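Local atomic coordinates of glycosyltransferase (Rickettsia africae, PDB entry 7MI0), a protein that probably transfers a sugar from an activated donor to an acceptor, as a GT-B-fold glycosyltransferase of the GT4 type. Residues 102-108 with 125-130; 237-242 with 349-353; 283-289 with 308-314. All coordinates share one frame. Residue numbers count along the deposited sequence, not the author numbering.

In the fold
The chain folds into two Rossmann-like domains, the GT-B arrangement. Interaction 1 joins two neighbouring parallel strands in the seven-stranded sheet of the N-terminal domain, whereas interactions 2 and 3, a loop-to-helix and a helix-to-helix contact, belong to the C-terminal domain with its six-stranded sheet. Interaction 1 closes along the chain before the others open, and interaction 3 is nested inside the long loop closed by interaction 2. The centres of interactions 1 and 2 lie about 49 Å apart, on opposite sides of the chain's centre; those of 2 and 3 are about 19 Å apart, with nearest atoms about 8 Å apart. In GT-B enzymes the substrates typically bind in the cleft between two such domains.

Interaction 1: residues 102-108 with 125-130; sequences VDIVHTR and AKFLTT
Two extended strands, 104-107 and 126-130, run parallel with their axes 4.7 Å apart and inclined by 22°. Ile104 pairs with Lys126, Val105 with Phe127, His106 with Leu128 and Thr107 with Thr129. The backbone bonds alternate: Lys126 N to Asp103 O (3.1 Å), Val105 N to Lys126 O (2.7 Å), Leu128 N to Val105 O (3.0 Å), Thr107 N to Leu128 O (2.8 Å) and Thr130 N to Thr107 O (3.1 Å). Leu128, chi1 t and chi2 p, shares a face with Ile104 and His106; its CD2 sits over the imidazole, 3.8 Å from the ring centroid, a CH-pi contact. These are adjacent strands of a beta-alpha-beta unit in the N-terminal Rossmann-like sheet, connected through helix 114-122, which packs against the face of Val105 and Thr107. Thr107, chi1 p, suits that buried face because its CG2 meets Phe127 CE1 at 3.6 Å. Thr130, chi1 m, gives the imidazole a polar partner at its edge: His106 NE2 and Thr130 OG1 hydrogen-bond at 2.7 Å, while His106 ND1 bonds to Tyr389 of helix 378-393, which crosses over from the C-terminal end of the chain.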
loop_
_atom_site.group_PDB
_atom_site.type_symbol
_atom_site.label_atom_id
_atom_site.label_comp_id
_atom_site.label_asym_id
_atom_site.label_seq_id
_atom_site.Cartn_x
_atom_site.Cartn_y
_atom_site.Cartn_z
ATOM N N VAL A 102 -10.665 -26.511 -2.200
ATOM C CA VAL A 102 -10.591 -25.072 -1.993
ATOM C C VAL A 102 -11.992 -24.508 -1.843
ATOM O O VAL A 102 -12.894 -24.811 -2.635
ATOM C CB VAL A 102 -9.844 -24.410 -3.162
ATOM C CG1 VAL A 102 -9.966 -22.901 -3.096
ATOM C CG2 VAL A 102 -8.384 -24.834 -3.159
ATOM N N ASP A 103 -12.182 -23.679 -0.817
ATOM C CA ASP A 103 -13.479 -23.075 -0.539
ATOM C C ASP A 103 -13.664 -21.732 -1.237
ATOM O O ASP A 103 -14.778 -21.403 -1.658
ATOM C CB ASP A 103 -13.655 -22.913 0.972
ATOM C CG ASP A 103 -13.779 -24.244 1.683
ATOM O OD1 ASP A 103 -14.646 -25.050 1.276
ATOM O OD2 ASP A 103 -13.005 -24.493 2.634
ATOM N N ILE A 104 -12.599 -20.946 -1.367
ATOM C CA ILE A 104 -12.662 -19.627 -1.984
ATOM C C ILE A 104 -11.416 -19.437 -2.833
ATOM O O ILE A 104 -10.305 -19.739 -2.387
ATOM C CB ILE A 104 -12.754 -18.498 -0.938
ATOM C CG1 ILE A 104 -14.090 -18.530 -0.200
ATOM C CG2 ILE A 104 -12.530 -17.142 -1.581
ATOM C CD1 ILE A 104 -14.120 -17.590 0.980
ATOM N N VAL A 105 -11.594 -18.943 -4.051
ATOM C CA VAL A 105 -10.489 -18.445 -4.856
ATOM C C VAL A 105 -10.515 -16.926 -4.796
ATOM O O VAL A 105 -11.532 -16.300 -5.120
ATOM C CB VAL A 105 -10.571 -18.944 -6.305
ATOM C CG1 VAL A 105 -9.515 -18.245 -7.142
ATOM C CG2 VAL A 105 -10.387 -20.444 -6.351
ATOM N N HIS A 106 -9.396 -16.338 -4.384
ATOM C CA HIS A 106 -9.274 -14.916 -4.083
ATOM C C HIS A 106 -8.299 -14.305 -5.085
ATOM O O HIS A 106 -7.095 -14.583 -5.038
ATOM C CB HIS A 106 -8.793 -14.743 -2.640
ATOM C CG HIS A 106 -8.853 -13.339 -2.128
ATOM N ND1 HIS A 106 -8.632 -13.029 -0.804
ATOM C CD2 HIS A 106 -9.100 -12.165 -2.754
ATOM C CE1 HIS A 106 -8.739 -11.723 -0.635
ATOM N NE2 HIS A 106 -9.022 -11.175 -1.803
ATOM N N THR A 107 -8.812 -13.485 -5.997
ATOM C CA THR A 107 -8.001 -12.902 -7.059
ATOM C C THR A 107 -7.725 -11.433 -6.774
ATOM O O THR A 107 -8.622 -10.684 -6.370
ATOM C CB THR A 107 -8.677 -13.039 -8.427
ATOM O OG1 THR A 107 -9.780 -12.130 -8.523
ATOM C CG2 THR A 107 -9.201 -14.438 -8.612
ATOM N N ARG A 108 -6.481 -11.025 -6.996
ATOM C CA ARG A 108 -6.045 -9.646 -6.829
ATOM C C ARG A 108 -5.423 -9.127 -8.120
ATOM O O ARG A 108 -4.424 -8.405 -8.103
ATOM C CB ARG A 108 -5.069 -9.527 -5.661
ATOM C CG ARG A 108 -5.174 -10.671 -4.648
ATOM C CD ARG A 108 -4.276 -10.442 -3.439
ATOM N NE ARG A 108 -4.882 -9.514 -2.493
ATOM C CZ ARG A 108 -5.137 -9.792 -1.224
ATOM N NH1 ARG A 108 -4.788 -10.948 -0.684
ATOM N NH2 ARG A 108 -5.751 -8.885 -0.474
ATOM N N ALA A 125 -16.117 -23.906 -5.591
ATOM C CA ALA A 125 -15.399 -22.787 -5.000
ATOM C C ALA A 125 -16.133 -21.473 -5.250
ATOM O O ALA A 125 -16.954 -21.347 -6.163
ATOM C CB ALA A 125 -13.979 -22.710 -5.560
ATOM N N LYS A 126 -15.825 -20.489 -4.411
ATOM C CA LYS A 126 -16.371 -19.144 -4.499
ATOM C C LYS A 126 -15.309 -18.187 -5.029
ATOM O O LYS A 126 -14.106 -18.464 -4.980
ATOM C CB LYS A 126 -16.870 -18.668 -3.134
ATOM C CG LYS A 126 -17.824 -19.628 -2.444
ATOM C CD LYS A 126 -19.171 -19.663 -3.130
ATOM C CE LYS A 126 -20.192 -20.404 -2.284
ATOM N NZ LYS A 126 -21.573 -20.273 -2.833
ATOM N N PHE A 127 -15.773 -17.037 -5.515
ATOM C CA PHE A 127 -14.955 -16.105 -6.283
ATOM C C PHE A 127 -14.942 -14.754 -5.586
ATOM O O PHE A 127 -15.979 -14.088 -5.499
ATOM C CB PHE A 127 -15.506 -15.974 -7.706
ATOM C CG PHE A 127 -14.613 -15.224 -8.650
ATOM C CD1 PHE A 127 -13.339 -15.679 -8.931
ATOM C CD2 PHE A 127 -15.064 -14.081 -9.290
ATOM C CE1 PHE A 127 -12.519 -14.992 -9.813
ATOM C CE2 PHE A 127 -14.249 -13.395 -10.170
ATOM C CZ PHE A 127 -12.977 -13.852 -10.432
ATOM N N LEU A 128 -13.772 -14.344 -5.103
ATOM C CA LEU A 128 -13.604 -13.062 -4.432
ATOM C C LEU A 128 -12.556 -12.241 -5.163
ATOM O O LEU A 128 -11.471 -12.746 -5.466
ATOM C CB LEU A 128 -13.194 -13.245 -2.967
ATOM C CG LEU A 128 -12.986 -11.933 -2.202
ATOM C CD1 LEU A 128 -14.232 -11.061 -2.291
ATOM C CD2 LEU A 128 -12.604 -12.189 -0.750
ATOM N N THR A 129 -12.880 -10.977 -5.433
ATOM C CA THR A 129 -11.974 -10.034 -6.077
ATOM C C THR A 129 -11.657 -8.891 -5.120
ATOM O O THR A 129 -12.566 -8.327 -4.496
ATOM C CB THR A 129 -12.590 -9.469 -7.361
ATOM O OG1 THR A 129 -13.020 -10.545 -8.200
ATOM C CG2 THR A 129 -11.579 -8.607 -8.115
ATOM N N THR A 130 -10.375 -8.551 -5.012
ATOM C CA THR A 130 -9.932 -7.339 -4.334
ATOM C C THR A 130 -9.281 -6.423 -5.358
ATOM O O THR A 130 -8.416 -6.860 -6.125
ATOM C CB THR A 130 -8.941 -7.646 -3.205
ATOM O OG1 THR A 130 -9.543 -8.537 -2.258
ATOM C CG2 THR A 130 -8.535 -6.362 -2.491
#

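Interaction 2: residues 237-242 with 349-353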
loop_
_atom_site.group_PDB
_atom_site.type_symbol
_atom_site.label_atom_id
_atom_site.label_comp_id
_atom_site.label_asym_id
_atom_site.label_seq_id
_atom_site.Cartn_x
_atom_site.Cartn_y
_atom_site.Cartn_z
ATOM N N LEU A 237 12.221 27.518 1.371
ATOM C CA LEU A 237 12.579 27.527 2.782
ATOM C C LEU A 237 14.090 27.406 2.969
ATOM O O LEU A 237 14.557 26.836 3.958
ATOM C CB LEU A 237 11.855 26.408 3.530
ATOM C CG LEU A 237 10.343 26.264 3.333
ATOM C CD1 LEU A 237 9.859 24.985 3.986
ATOM C CD2 LEU A 237 9.588 27.456 3.892
ATOM N N LYS A 238 14.868 27.943 2.021
ATOM C CA LYS A 238 16.324 27.877 2.112
ATOM C C LYS A 238 16.862 28.590 3.348
ATOM O O LYS A 238 18.013 28.356 3.734
ATOM C CB LYS A 238 16.959 28.471 0.850
ATOM N N HIS A 239 16.054 29.450 3.976
ATOM C CA HIS A 239 16.474 30.127 5.198
ATOM C C HIS A 239 16.373 29.225 6.422
ATOM O O HIS A 239 17.193 29.341 7.337
ATOM C CB HIS A 239 15.648 31.399 5.405
ATOM C CG HIS A 239 14.168 31.182 5.347
ATOM N ND1 HIS A 239 13.464 31.162 4.162
ATOM C CD2 HIS A 239 13.257 30.984 6.329
ATOM C CE1 HIS A 239 12.184 30.953 4.416
ATOM N NE2 HIS A 239 12.031 30.841 5.723
ATOM N N ARG A 240 15.395 28.325 6.467
ATOM C CA ARG A 240 15.315 27.395 7.584
ATOM C C ARG A 240 16.430 26.361 7.490
ATOM O O ARG A 240 16.840 25.952 6.401
ATOM C CB ARG A 240 13.963 26.681 7.607
ATOM C CG ARG A 240 12.757 27.581 7.428
ATOM C CD ARG A 240 12.578 28.534 8.588
ATOM N NE ARG A 240 11.313 29.250 8.485
ATOM C CZ ARG A 240 11.018 30.353 9.159
ATOM N NH1 ARG A 240 11.888 30.915 9.985
ATOM N NH2 ARG A 240 9.822 30.913 8.995
ATOM N N ASP A 241 16.926 25.945 8.649
ATOM C CA ASP A 241 17.860 24.833 8.724
ATOM C C ASP A 241 17.065 23.536 8.827
ATOM O O ASP A 241 16.149 23.427 9.649
ATOM C CB ASP A 241 18.805 24.990 9.917
ATOM N N PHE A 242 17.397 22.570 7.978
ATOM C CA PHE A 242 16.711 21.283 7.956
ATOM C C PHE A 242 17.576 20.293 7.186
ATOM O O PHE A 242 18.644 20.638 6.672
ATOM C CB PHE A 242 15.316 21.407 7.333
ATOM C CG PHE A 242 15.323 21.929 5.922
ATOM C CD1 PHE A 242 15.471 21.066 4.846
ATOM C CD2 PHE A 242 15.182 23.285 5.669
ATOM C CE1 PHE A 242 15.481 21.546 3.547
ATOM C CE2 PHE A 242 15.190 23.770 4.372
ATOM C CZ PHE A 242 15.337 22.899 3.310
ATOM N N ILE A 349 5.147 22.821 5.595
ATOM C CA ILE A 349 6.405 22.382 6.192
ATOM C C ILE A 349 6.915 23.435 7.163
ATOM O O ILE A 349 7.416 23.114 8.248
ATOM C CB ILE A 349 7.439 22.067 5.094
ATOM C CG1 ILE A 349 6.949 20.915 4.218
ATOM C CG2 ILE A 349 8.781 21.717 5.703
ATOM C CD1 ILE A 349 7.895 20.563 3.099
ATOM N N ASP A 350 6.779 24.710 6.797
ATOM C CA ASP A 350 7.177 25.785 7.697
ATOM C C ASP A 350 6.336 25.767 8.967
ATOM O O ASP A 350 6.860 25.966 10.068
ATOM C CB ASP A 350 7.065 27.130 6.977
ATOM C CG ASP A 350 7.918 28.213 7.611
ATOM O OD1 ASP A 350 9.073 27.921 7.986
ATOM O OD2 ASP A 350 7.441 29.365 7.706
ATOM N N TYR A 351 5.032 25.504 8.838
ATOM C CA TYR A 351 4.180 25.425 10.022
ATOM C C TYR A 351 4.646 24.327 10.968
ATOM O O TYR A 351 4.694 24.527 12.187
ATOM C CB TYR A 351 2.723 25.188 9.630
ATOM C CG TYR A 351 1.833 24.871 10.815
ATOM C CD1 TYR A 351 1.418 25.874 11.688
ATOM C CD2 TYR A 351 1.415 23.570 11.071
ATOM C CE1 TYR A 351 0.607 25.585 12.777
ATOM C CE2 TYR A 351 0.605 23.275 12.159
ATOM C CZ TYR A 351 0.208 24.285 13.004
ATOM O OH TYR A 351 -0.596 23.989 14.079
ATOM N N CYS A 352 4.983 23.157 10.427
ATOM C CA CYS A 352 5.393 22.051 11.284
ATOM C C CYS A 352 6.690 22.369 12.017
ATOM O O CYS A 352 6.846 22.025 13.198
ATOM C CB CYS A 352 5.526 20.779 10.460
ATOM S SG CYS A 352 3.927 20.163 9.917
ATOM N N PHE A 353 7.629 23.033 11.338
ATOM C CA PHE A 353 8.818 23.536 12.019
ATOM C C PHE A 353 8.437 24.353 13.249
ATOM O O PHE A 353 9.011 24.180 14.331
ATOM C CB PHE A 353 9.658 24.383 11.062
ATOM C CG PHE A 353 10.358 23.596 9.991
ATOM C CD1 PHE A 353 10.595 22.241 10.147
ATOM C CD2 PHE A 353 10.790 24.223 8.828
ATOM C CE1 PHE A 353 11.243 21.517 9.156
ATOM C CE2 PHE A 353 11.440 23.510 7.831
ATOM C CZ PHE A 353 11.667 22.153 7.995
#
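Phe353 brings one end of its ring, CZ and CE2, up to the loop 237-242: Phe353 CZ meets Phe242 CB at 3.8 Å, while Phe353 CE2 lies 4.1 Å from Arg240 CB and 4.4 Å from Leu237 CD1. The loop connects helix 227-235 to strand 243-247 in the C-terminal Rossmann-like domain, and the contact ties this helix-to-strand connection to helix 342-355. A type I turn from Leu237 to Arg240, with a weak bond from Arg240 N to Leu237 O (3.0 Å), reverses the chain so that Leu237 and Arg240 both direct their CA-to-CB bonds toward the helix. Ile349, Asp350 and Phe353 are the helix residues that answer them. Ile349 and Phe353 are one turn apart, joined by the bond from Phe353 N to Ile349 O (3.1 Å), so their side chains emerge on the same flank. Leu237 packs against all three helix residues: its CD1 touches Ile349 CG2 at 3.8 Å and its CD2 lies 4.0 Å from Asp350 CB. Branched and aromatic residues suit this inner part, where Ile349 also meets Leu230 and Leu234 of helix 227-235 and Phe353 reaches Ile215 of the sheet. Toward solvent the chemistry changes to charge. Arginine is long enough to cross from the turn to the helix, and it presents one side of its guanidinium to the carboxylate: Arg240 NE bonds to Asp350 OD1 at 2.7 Å and Arg240 NH2 to Asp350 OD2 at 3.1 Å, a two-pronged salt bridge with the carboxylate near the guanidinium plane.

Interaction 3: residues 283-289 with 308-314; sequences INLYGIS and EGQAMKK
Residues 283-287 are helical, in a short helix that begins just before them, and 308-311 form the end of another. The nearest backbone approaches are Tyr286 to Met312, with CA atoms 6.7 Å apart, and Ser289 to Lys314, 7.7 Å apart. Met312 is the first residue to leave helical angles, and Lys313 takes left-handed ones (phi 63°, psi 46°). With Lys313 N on Gln310 O at 3.2 Å and a weak bond from Lys314 N to Gly309 O at 3.3 Å, this is a Schellman motif, which turns Lys314 back toward the first helix. Tyr286, chi1 m, has the largest area covered in this contact, 105 Å²: its ring faces the backbone at Glu308, CE1 lies 3.8 Å from Gly309 CA, and Tyr286 CB meets Met312 CG at 3.7 Å. Its hydroxyl donates to the acid, Tyr286 OH to Glu308 OE1 being 2.8 Å. Glu308 occupies the second glutamate position of the EX7E motif of GT4 enzymes, a motif that in relatives borders the donor site. Flexible Met312, m at all three chi angles, curls so that its CE reaches Ile283 CG1 at 3.9 Å. The long Lys314 side chain brings its ammonium to backbone carbonyls where the chain leaves the helix: NZ bonds to Ser289 O at 2.9 Å and weakly to Gly287 O at 3.3 Å. Around this pair, Tyr286 and Ser289 rest on strand 214-218, Glu308 also bridges to Arg304, and Gln310 packs against helix 359-375.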
loop_
_atom_site.group_PDB
_atom_site.type_symbol
_atom_site.label_atom_id
_atom_site.label_comp_id
_atom_site.label_asym_id
_atom_site.label_seq_id
_atom_site.Cartn_x
_atom_site.Cartn_y
_atom_site.Cartn_z
ATOM N N ILE A 283 12.175 1.518 9.670
ATOM C CA ILE A 283 11.678 1.933 10.979
ATOM C C ILE A 283 12.638 2.927 11.629
ATOM O O ILE A 283 12.220 3.969 12.146
ATOM C CB ILE A 283 11.420 0.703 11.870
ATOM C CG1 ILE A 283 11.013 1.139 13.277
ATOM C CG2 ILE A 283 12.630 -0.221 11.906
ATOM C CD1 ILE A 283 10.821 -0.001 14.246
ATOM N N ASN A 284 13.940 2.635 11.599
ATOM C CA ASN A 284 14.914 3.569 12.154
ATOM C C ASN A 284 14.961 4.873 11.373
ATOM O O ASN A 284 15.332 5.909 11.933
ATOM C CB ASN A 284 16.304 2.934 12.191
ATOM C CG ASN A 284 16.375 1.748 13.133
ATOM O OD1 ASN A 284 16.589 0.613 12.708
ATOM N ND2 ASN A 284 16.189 2.007 14.422
ATOM N N LEU A 285 14.586 4.849 10.096
ATOM C CA LEU A 285 14.552 6.080 9.320
ATOM C C LEU A 285 13.358 6.942 9.698
ATOM O O LEU A 285 13.453 8.174 9.698
ATOM C CB LEU A 285 14.539 5.756 7.828
ATOM C CG LEU A 285 15.893 6.013 7.172
ATOM C CD1 LEU A 285 15.993 5.341 5.821
ATOM C CD2 LEU A 285 16.112 7.505 7.043
ATOM N N TYR A 286 12.223 6.319 10.016
ATOM C CA TYR A 286 11.109 7.080 10.569
ATOM C C TYR A 286 11.484 7.670 11.923
ATOM O O TYR A 286 11.242 8.854 12.188
ATOM C CB TYR A 286 9.870 6.194 10.702
ATOM C CG TYR A 286 9.086 5.970 9.424
ATOM C CD1 TYR A 286 8.298 6.978 8.881
ATOM C CD2 TYR A 286 9.103 4.736 8.781
ATOM C CE1 TYR A 286 7.566 6.769 7.725
ATOM C CE2 TYR A 286 8.375 4.521 7.626
ATOM C CZ TYR A 286 7.609 5.539 7.104
ATOM O OH TYR A 286 6.884 5.325 5.957
ATOM N N GLY A 287 12.100 6.857 12.785
ATOM C CA GLY A 287 12.411 7.303 14.131
ATOM C C GLY A 287 13.308 8.522 14.178
ATOM O O GLY A 287 13.186 9.348 15.089
ATOM N N ILE A 288 14.220 8.657 13.207
ATOM C CA ILE A 288 15.113 9.815 13.185
ATOM C C ILE A 288 14.471 11.031 12.548
ATOM O O ILE A 288 15.040 12.127 12.615
ATOM C CB ILE A 288 16.436 9.541 12.442
ATOM C CG1 ILE A 288 16.184 9.301 10.951
ATOM C CG2 ILE A 288 17.173 8.372 13.076
ATOM C CD1 ILE A 288 17.451 9.155 10.134
ATOM N N SER A 289 13.301 10.873 11.945
ATOM C CA SER A 289 12.640 11.962 11.248
ATOM C C SER A 289 11.591 12.612 12.139
ATOM O O SER A 289 11.095 12.021 13.101
ATOM C CB SER A 289 11.994 11.459 9.957
ATOM O OG SER A 289 12.878 10.605 9.254
ATOM N N GLU A 308 2.135 4.494 7.736
ATOM C CA GLU A 308 3.369 4.110 8.413
ATOM C C GLU A 308 3.923 5.260 9.240
ATOM O O GLU A 308 4.392 5.057 10.366
ATOM C CB GLU A 308 4.411 3.638 7.401
ATOM C CG GLU A 308 4.244 2.202 6.963
ATOM C CD GLU A 308 5.242 1.798 5.894
ATOM O OE1 GLU A 308 6.039 2.659 5.461
ATOM O OE2 GLU A 308 5.224 0.616 5.487
ATOM N N GLY A 309 3.876 6.478 8.699
ATOM C CA GLY A 309 4.349 7.626 9.455
ATOM C C GLY A 309 3.472 7.939 10.653
ATOM O O GLY A 309 3.970 8.303 11.722
ATOM N N GLN A 310 2.155 7.816 10.491
ATOM C CA GLN A 310 1.257 8.021 11.620
ATOM C C GLN A 310 1.511 6.994 12.715
ATOM O O GLN A 310 1.449 7.317 13.907
ATOM C CB GLN A 310 -0.193 7.957 11.152
ATOM C CG GLN A 310 -0.676 9.195 10.448
ATOM C CD GLN A 310 -2.095 9.041 9.947
ATOM O OE1 GLN A 310 -2.402 8.117 9.190
ATOM N NE2 GLN A 310 -2.974 9.945 10.372
ATOM N N ALA A 311 1.800 5.747 12.332
ATOM C CA ALA A 311 2.109 4.727 13.327
ATOM C C ALA A 311 3.345 5.092 14.142
ATOM O O ALA A 311 3.445 4.726 15.320
ATOM C CB ALA A 311 2.304 3.372 12.646
ATOM N N MET A 312 4.285 5.818 13.544
ATOM C CA MET A 312 5.536 6.153 14.202
ATOM C C MET A 312 5.471 7.469 14.969
ATOM O O MET A 312 6.519 7.979 15.382
ATOM C CB MET A 312 6.668 6.192 13.173
ATOM C CG MET A 312 6.984 4.842 12.553
ATOM S SD MET A 312 7.424 3.563 13.752
ATOM C CE MET A 312 8.923 4.249 14.453
ATOM N N LYS A 313 4.268 8.021 15.168
ATOM C CA LYS A 313 4.058 9.235 15.973
ATOM C C LYS A 313 4.771 10.445 15.366
ATOM O O LYS A 313 5.422 11.225 16.064
ATOM C CB LYS A 313 4.492 9.026 17.434
ATOM C CG LYS A 313 3.638 8.054 18.240
ATOM C CD LYS A 313 4.169 7.884 19.664
ATOM C CE LYS A 313 3.145 7.209 20.578
ATOM N NZ LYS A 313 3.622 7.051 21.982
ATOM N N LYS A 314 4.626 10.614 14.054
ATOM C CA LYS A 314 5.274 11.698 13.330
ATOM C C LYS A 314 4.253 12.721 12.844
ATOM O O LYS A 314 3.053 12.454 12.771
ATOM C CB LYS A 314 6.070 11.151 12.139
ATOM C CG LYS A 314 7.121 10.136 12.533
ATOM C CD LYS A 314 8.083 10.730 13.551
ATOM C CE LYS A 314 8.939 9.646 14.186
ATOM N NZ LYS A 314 10.038 10.196 15.022
#